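Local coordinates for protein GH18 chiitnase (Pseudoalteromonas aurantia, PDB 6K7Z) that probably hydrolyses chitin as an endochitinase of glycoside hydrolase family 18, cutting within the polysaccharide chain, at residues V13-A18 with V26-L31; S19-D24 with W260-D265. All coordinates share one frame; numbering follows the deposited sequence.

Contact 1: residues V13-A18 with V26-L31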
loop_
_atom_site.group_PDB
_atom_site.type_symbol
_atom_site.label_atom_id
_atom_site.label_comp_id
_atom_site.label_asym_id
_atom_site.label_seq_id
_atom_site.Cartn_x
_atom_site.Cartn_y
_atom_site.Cartn_z
ATOM N N VAL A 13 -18.323 3.137 5.958
ATOM C CA VAL A 13 -18.608 1.844 6.579
ATOM C C VAL A 13 -17.794 1.767 7.864
ATOM O O VAL A 13 -16.591 2.055 7.833
ATOM C CB VAL A 13 -18.255 0.668 5.643
ATOM C CG1 VAL A 13 -18.507 -0.672 6.338
ATOM C CG2 VAL A 13 -19.045 0.761 4.336
ATOM N N PRO A 14 -18.404 1.431 9.004
ATOM C CA PRO A 14 -17.644 1.372 10.265
ATOM C C PRO A 14 -16.442 0.442 10.161
ATOM O O PRO A 14 -16.520 -0.645 9.589
ATOM C CB PRO A 14 -18.669 0.841 11.271
ATOM C CG PRO A 14 -19.998 1.237 10.706
ATOM C CD PRO A 14 -19.847 1.195 9.208
ATOM N N LEU A 15 -15.320 0.869 10.744
ATOM C CA LEU A 15 -14.093 0.103 10.556
ATOM C C LEU A 15 -14.201 -1.291 11.149
ATOM O O LEU A 15 -13.639 -2.248 10.606
ATOM C CB LEU A 15 -12.910 0.836 11.168
ATOM C CG LEU A 15 -11.545 0.155 11.093
ATOM C CD1 LEU A 15 -11.091 -0.014 9.663
ATOM C CD2 LEU A 15 -10.535 1.009 11.882
ATOM N N ILE A 16 -14.925 -1.437 12.256
ATOM C CA ILE A 16 -15.007 -2.739 12.889
ATOM C C ILE A 16 -15.644 -3.785 11.980
ATOM O O ILE A 16 -15.422 -4.980 12.186
ATOM C CB ILE A 16 -15.763 -2.619 14.225
ATOM C CG1 ILE A 16 -15.477 -3.839 15.115
ATOM C CG2 ILE A 16 -17.241 -2.393 13.975
ATOM C CD1 ILE A 16 -15.598 -3.554 16.571
ATOM N N ASN A 17 -16.421 -3.368 10.967
ATOM C CA ASN A 17 -16.988 -4.336 10.022
ATOM C C ASN A 17 -15.909 -5.192 9.374
ATOM O O ASN A 17 -16.177 -6.340 8.992
ATOM C CB ASN A 17 -17.810 -3.635 8.927
ATOM C CG ASN A 17 -19.184 -3.170 9.423
ATOM O OD1 ASN A 17 -19.377 -2.944 10.615
ATOM N ND2 ASN A 17 -20.130 -3.012 8.504
ATOM N N ALA A 18 -14.695 -4.656 9.227
ATOM C CA ALA A 18 -13.636 -5.410 8.570
ATOM C C ALA A 18 -13.234 -6.638 9.375
ATOM O O ALA A 18 -12.777 -7.625 8.794
ATOM C CB ALA A 18 -12.419 -4.517 8.323
ATOM N N VAL A 26 -5.381 -4.551 6.935
ATOM C CA VAL A 26 -6.074 -3.288 6.739
ATOM C C VAL A 26 -5.048 -2.177 6.873
ATOM O O VAL A 26 -4.360 -2.085 7.899
ATOM C CB VAL A 26 -7.225 -3.105 7.737
ATOM C CG1 VAL A 26 -7.752 -1.685 7.661
ATOM C CG2 VAL A 26 -8.323 -4.124 7.448
ATOM N N ASN A 27 -4.939 -1.340 5.839
ATOM C CA ASN A 27 -4.059 -0.180 5.842
ATOM C C ASN A 27 -4.874 1.049 6.218
ATOM O O ASN A 27 -5.759 1.454 5.465
ATOM C CB ASN A 27 -3.414 0.054 4.475
ATOM C CG ASN A 27 -2.576 -1.115 4.001
ATOM O OD1 ASN A 27 -2.000 -1.841 4.800
ATOM N ND2 ASN A 27 -2.471 -1.271 2.680
ATOM N N LEU A 28 -4.566 1.657 7.364
ATOM C CA LEU A 28 -5.237 2.894 7.738
ATOM C C LEU A 28 -4.599 4.050 6.977
ATOM O O LEU A 28 -3.386 4.256 7.050
ATOM C CB LEU A 28 -5.166 3.115 9.250
ATOM C CG LEU A 28 -5.576 1.908 10.080
ATOM C CD1 LEU A 28 -5.321 2.166 11.560
ATOM C CD2 LEU A 28 -7.060 1.571 9.835
ATOM N N ALA A 29 -5.414 4.805 6.250
ATOM C CA ALA A 29 -4.932 5.904 5.415
ATOM C C ALA A 29 -5.489 7.259 5.884
ATOM O O ALA A 29 -6.703 7.408 5.946
ATOM C CB ALA A 29 -5.342 5.647 3.963
ATOM N N PHE A 30 -4.662 8.269 6.169
ATOM C CA PHE A 30 -3.213 8.283 6.009
ATOM C C PHE A 30 -2.534 8.992 7.174
ATOM O O PHE A 30 -3.144 9.763 7.922
ATOM C CB PHE A 30 -2.782 9.025 4.735
ATOM C CG PHE A 30 -3.123 8.327 3.457
ATOM C CD1 PHE A 30 -2.376 7.247 3.025
ATOM C CD2 PHE A 30 -4.162 8.784 2.661
ATOM C CE1 PHE A 30 -2.685 6.605 1.819
ATOM C CE2 PHE A 30 -4.477 8.151 1.469
ATOM C CZ PHE A 30 -3.734 7.066 1.046
ATOM N N LEU A 31 -1.239 8.764 7.272
ATOM C CA LEU A 31 -0.334 9.602 8.041
ATOM C C LEU A 31 0.581 10.277 7.031
ATOM O O LEU A 31 1.073 9.611 6.114
ATOM C CB LEU A 31 0.458 8.753 9.033
ATOM C CG LEU A 31 1.414 9.434 10.011
ATOM C CD1 LEU A 31 0.643 10.264 11.021
ATOM C CD2 LEU A 31 2.260 8.373 10.700
#

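Contact 2: residues S19-D24 with W260-D265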
loop_
_atom_site.group_PDB
_atom_site.type_symbol
_atom_site.label_atom_id
_atom_site.label_comp_id
_atom_site.label_asym_id
_atom_site.label_seq_id
_atom_site.Cartn_x
_atom_site.Cartn_y
_atom_site.Cartn_z
ATOM N N SER A 19 -13.410 -6.602 10.703
ATOM C CA SER A 19 -13.048 -7.735 11.550
ATOM C C SER A 19 -13.856 -8.991 11.238
ATOM O O SER A 19 -13.423 -10.091 11.594
ATOM C CB SER A 19 -13.233 -7.371 13.027
ATOM O OG SER A 19 -14.617 -7.322 13.337
ATOM N N GLU A 20 -15.015 -8.860 10.593
ATOM C CA GLU A 20 -15.842 -10.013 10.263
ATOM C C GLU A 20 -15.783 -10.370 8.785
ATOM O O GLU A 20 -16.595 -11.169 8.317
ATOM C CB GLU A 20 -17.289 -9.770 10.694
ATOM C CG GLU A 20 -17.419 -9.249 12.122
ATOM C CD GLU A 20 -17.040 -10.263 13.194
ATOM O OE1 GLU A 20 -16.672 -11.408 12.864
ATOM O OE2 GLU A 20 -17.109 -9.894 14.391
ATOM N N LEU A 21 -14.846 -9.801 8.046
ATOM C CA LEU A 21 -14.712 -10.026 6.620
ATOM C C LEU A 21 -13.382 -10.708 6.325
ATOM O O LEU A 21 -12.479 -10.712 7.171
ATOM C CB LEU A 21 -14.824 -8.693 5.867
ATOM C CG LEU A 21 -16.273 -8.209 5.914
ATOM C CD1 LEU A 21 -16.345 -6.750 5.483
ATOM C CD2 LEU A 21 -17.146 -9.088 5.023
ATOM N N PRO A 22 -13.242 -11.318 5.175
ATOM C CA PRO A 22 -12.026 -12.106 4.896
ATOM C C PRO A 22 -10.861 -11.244 4.415
ATOM O O PRO A 22 -10.307 -11.448 3.322
ATOM C CB PRO A 22 -12.517 -13.094 3.830
ATOM C CG PRO A 22 -13.576 -12.353 3.104
ATOM C CD PRO A 22 -14.263 -11.489 4.122
ATOM N N TYR A 23 -10.492 -10.257 5.232
ATOM C CA TYR A 23 -9.283 -9.465 5.024
ATOM C C TYR A 23 -8.153 -9.997 5.885
ATOM O O TYR A 23 -8.369 -10.422 7.021
ATOM C CB TYR A 23 -9.495 -7.987 5.364
ATOM C CG TYR A 23 -10.272 -7.237 4.308
ATOM C CD1 TYR A 23 -9.720 -7.007 3.053
ATOM C CD2 TYR A 23 -11.551 -6.753 4.574
ATOM C CE1 TYR A 23 -10.427 -6.332 2.074
ATOM C CE2 TYR A 23 -12.267 -6.069 3.610
ATOM C CZ TYR A 23 -11.699 -5.859 2.364
ATOM O OH TYR A 23 -12.423 -5.176 1.410
ATOM N N ASP A 24 -6.944 -9.961 5.342
ATOM C CA ASP A 24 -5.768 -10.255 6.145
ATOM C C ASP A 24 -5.098 -9.005 6.681
ATOM O O ASP A 24 -4.544 -9.037 7.788
ATOM C CB ASP A 24 -4.758 -11.060 5.328
ATOM C CG ASP A 24 -5.308 -12.390 4.892
ATOM O OD1 ASP A 24 -5.773 -13.151 5.770
ATOM O OD2 ASP A 24 -5.293 -12.665 3.677
ATOM N N TRP A 260 -8.775 -0.392 -3.205
ATOM C CA TRP A 260 -9.093 0.956 -2.759
ATOM C C TRP A 260 -10.579 1.114 -3.046
ATOM O O TRP A 260 -10.968 1.030 -4.212
ATOM C CB TRP A 260 -8.269 2.013 -3.518
ATOM C CG TRP A 260 -8.566 3.405 -3.050
ATOM C CD1 TRP A 260 -9.559 4.237 -3.505
ATOM C CD2 TRP A 260 -7.910 4.105 -1.989
ATOM N NE1 TRP A 260 -9.535 5.425 -2.807
ATOM C CE2 TRP A 260 -8.532 5.369 -1.870
ATOM C CE3 TRP A 260 -6.839 3.797 -1.142
ATOM C CZ2 TRP A 260 -8.124 6.321 -0.925
ATOM C CZ3 TRP A 260 -6.436 4.736 -0.212
ATOM C CH2 TRP A 260 -7.077 5.984 -0.105
ATOM N N GLN A 261 -11.425 1.272 -2.036
ATOM C CA GLN A 261 -11.086 1.257 -0.621
ATOM C C GLN A 261 -12.238 0.601 0.139
ATOM O O GLN A 261 -13.325 0.399 -0.422
ATOM C CB GLN A 261 -10.837 2.679 -0.096
ATOM C CG GLN A 261 -12.038 3.626 -0.248
ATOM C CD GLN A 261 -11.841 4.938 0.499
ATOM O OE1 GLN A 261 -11.548 4.944 1.698
ATOM N NE2 GLN A 261 -11.984 6.056 -0.212
ATOM N N PHE A 262 -12.001 0.316 1.424
ATOM C CA PHE A 262 -12.920 -0.490 2.227
ATOM C C PHE A 262 -14.356 0.030 2.183
ATOM O O PHE A 262 -15.304 -0.738 1.965
ATOM C CB PHE A 262 -12.408 -0.537 3.670
ATOM C CG PHE A 262 -13.301 -1.297 4.591
ATOM C CD1 PHE A 262 -13.315 -2.688 4.571
ATOM C CD2 PHE A 262 -14.145 -0.624 5.461
ATOM C CE1 PHE A 262 -14.159 -3.393 5.410
ATOM C CE2 PHE A 262 -14.984 -1.319 6.316
ATOM C CZ PHE A 262 -14.988 -2.702 6.300
ATOM N N SER A 263 -14.546 1.327 2.411
ATOM C CA SER A 263 -15.910 1.826 2.600
ATOM C C SER A 263 -16.700 1.918 1.302
ATOM O O SER A 263 -17.863 2.344 1.328
ATOM C CB SER A 263 -15.877 3.191 3.281
ATOM O OG SER A 263 -15.687 3.029 4.676
ATOM N N SER A 264 -16.117 1.522 0.181
ATOM C CA SER A 264 -16.852 1.465 -1.075
ATOM C C SER A 264 -17.512 0.113 -1.318
ATOM O O SER A 264 -18.267 -0.022 -2.290
ATOM C CB SER A 264 -15.918 1.769 -2.244
ATOM O OG SER A 264 -15.427 3.082 -2.157
ATOM N N ASP A 265 -17.244 -0.880 -0.477
ATOM C CA ASP A 265 -17.673 -2.261 -0.707
ATOM C C ASP A 265 -18.897 -2.563 0.150
ATOM O O ASP A 265 -18.781 -2.871 1.337
ATOM C CB ASP A 265 -16.554 -3.239 -0.396
ATOM C CG ASP A 265 -16.991 -4.672 -0.547
ATOM O OD1 ASP A 265 -18.037 -4.909 -1.210
ATOM O OD2 ASP A 265 -16.292 -5.559 -0.020
HETATM O O HOH W 1 -14.958 -4.929 2.074
#

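Contact 1: residues V13-A18 with V26-L31
Leu-15 reaches over the start of strand 25-33 and lays its two methyls on two different residues. CD1 of Leu-15 rests on CG1 of Val-26 at 4.2 Å, while CD2 of Leu-15 meets CD2 of Leu-28 at 4.1 Å. CG of Leu-15 stands anti to the backbone N (chi1 178°), which carries the fork to the strand, where its two methyls part to the two residues. Leu-15 and Leu-28 cross at about a right angle, methyl against methyl. Leu-28 makes its touch with the end of the side chain, whereas Val-26 heads for the loop straight from its backbone. Both methyls of Val-26 are in use: CG2 packs against CB of Ala-18 at 4.2 Å, so the valine is met by two residues of one turn, three positions apart. That turn is pinned by two short-range backbone bonds, Asn-17 N to Pro-14 O at 3.1 Å and Ala-18 N to Leu-15 O at 3.0 Å, which hold Leu-15 and Ala-18 on one side of it. All four touching residues are buried and the contact is purely apolar. Ala-61 and Met-65 of helix 56-67 also pack on Leu-15, and Ile-62 of that helix packs on Leu-28. The contact lies between the barrel wall and the layer packed outside it in a TIM barrel, the GH18 catalytic fold, with a short turn in the connection between strands 3-8 and 25-33 set against the wall.

Contact 2: residues S19-D24 with W260-D265
Phe-262 swings its ring out opposite its own backbone N (chi1 178°), and Tyr-23 sets CG opposite its carbonyl carbon (chi1 -76°); the two rings thus meet across the closure of the TIM barrel, where the loop leading to strand 25-33 lies against the one leaving strand 256-260. CE2 of Tyr-23 comes to the edge of the Phe-262 ring, in its plane, 3.7 Å from CD1 of Phe-262. The ring planes are inclined at 61°, an oblique meeting. CD1 of Leu-21 adds to the same region, 4.0 Å from CE1 of Phe-262. The polar end of Tyr-23 is held separately: its OH is hydrogen-bonded to ND2 of Asn-259 and to a water in the plane of its ring. A phenylalanine in place of Tyr-23 would probably keep much of the ring packing but leave the Asn-259 amide and this water without their oxygen partner. Asp-265 follows the 3-10 turn 262-264; OD1 takes the backbone N-H of Trp-270, leaving OD2 to face the tyrosine. OH of Tyr-23 and OD2 of Asp-265 stay 4.1 Å apart, and the water bridges them, 2.6 Å from OH of Tyr-23 and donating to OD2 of Asp-265 over 2.6 Å.

Overall arrangement
From the N terminus the chain runs up strand 3-8 and into the loop that holds 13-18 and, directly after it, 19-24. Contact 1 closes a short loop, folding 13-18 back on strand 25-33 only a few residues later. Contact 2 waits for nearly the whole barrel to be built before 260-265 returns to 19-24. Their segments alternate along the chain, so the two closures cross. The same connection is thereby tied to the second strand and to the loop after the last one, with strand 3-8 between them. Phe-262 joins the sites by packing on Val-13 and Ala-18, and Ser-263 OG probably hydrogen-bonds Val-13 N.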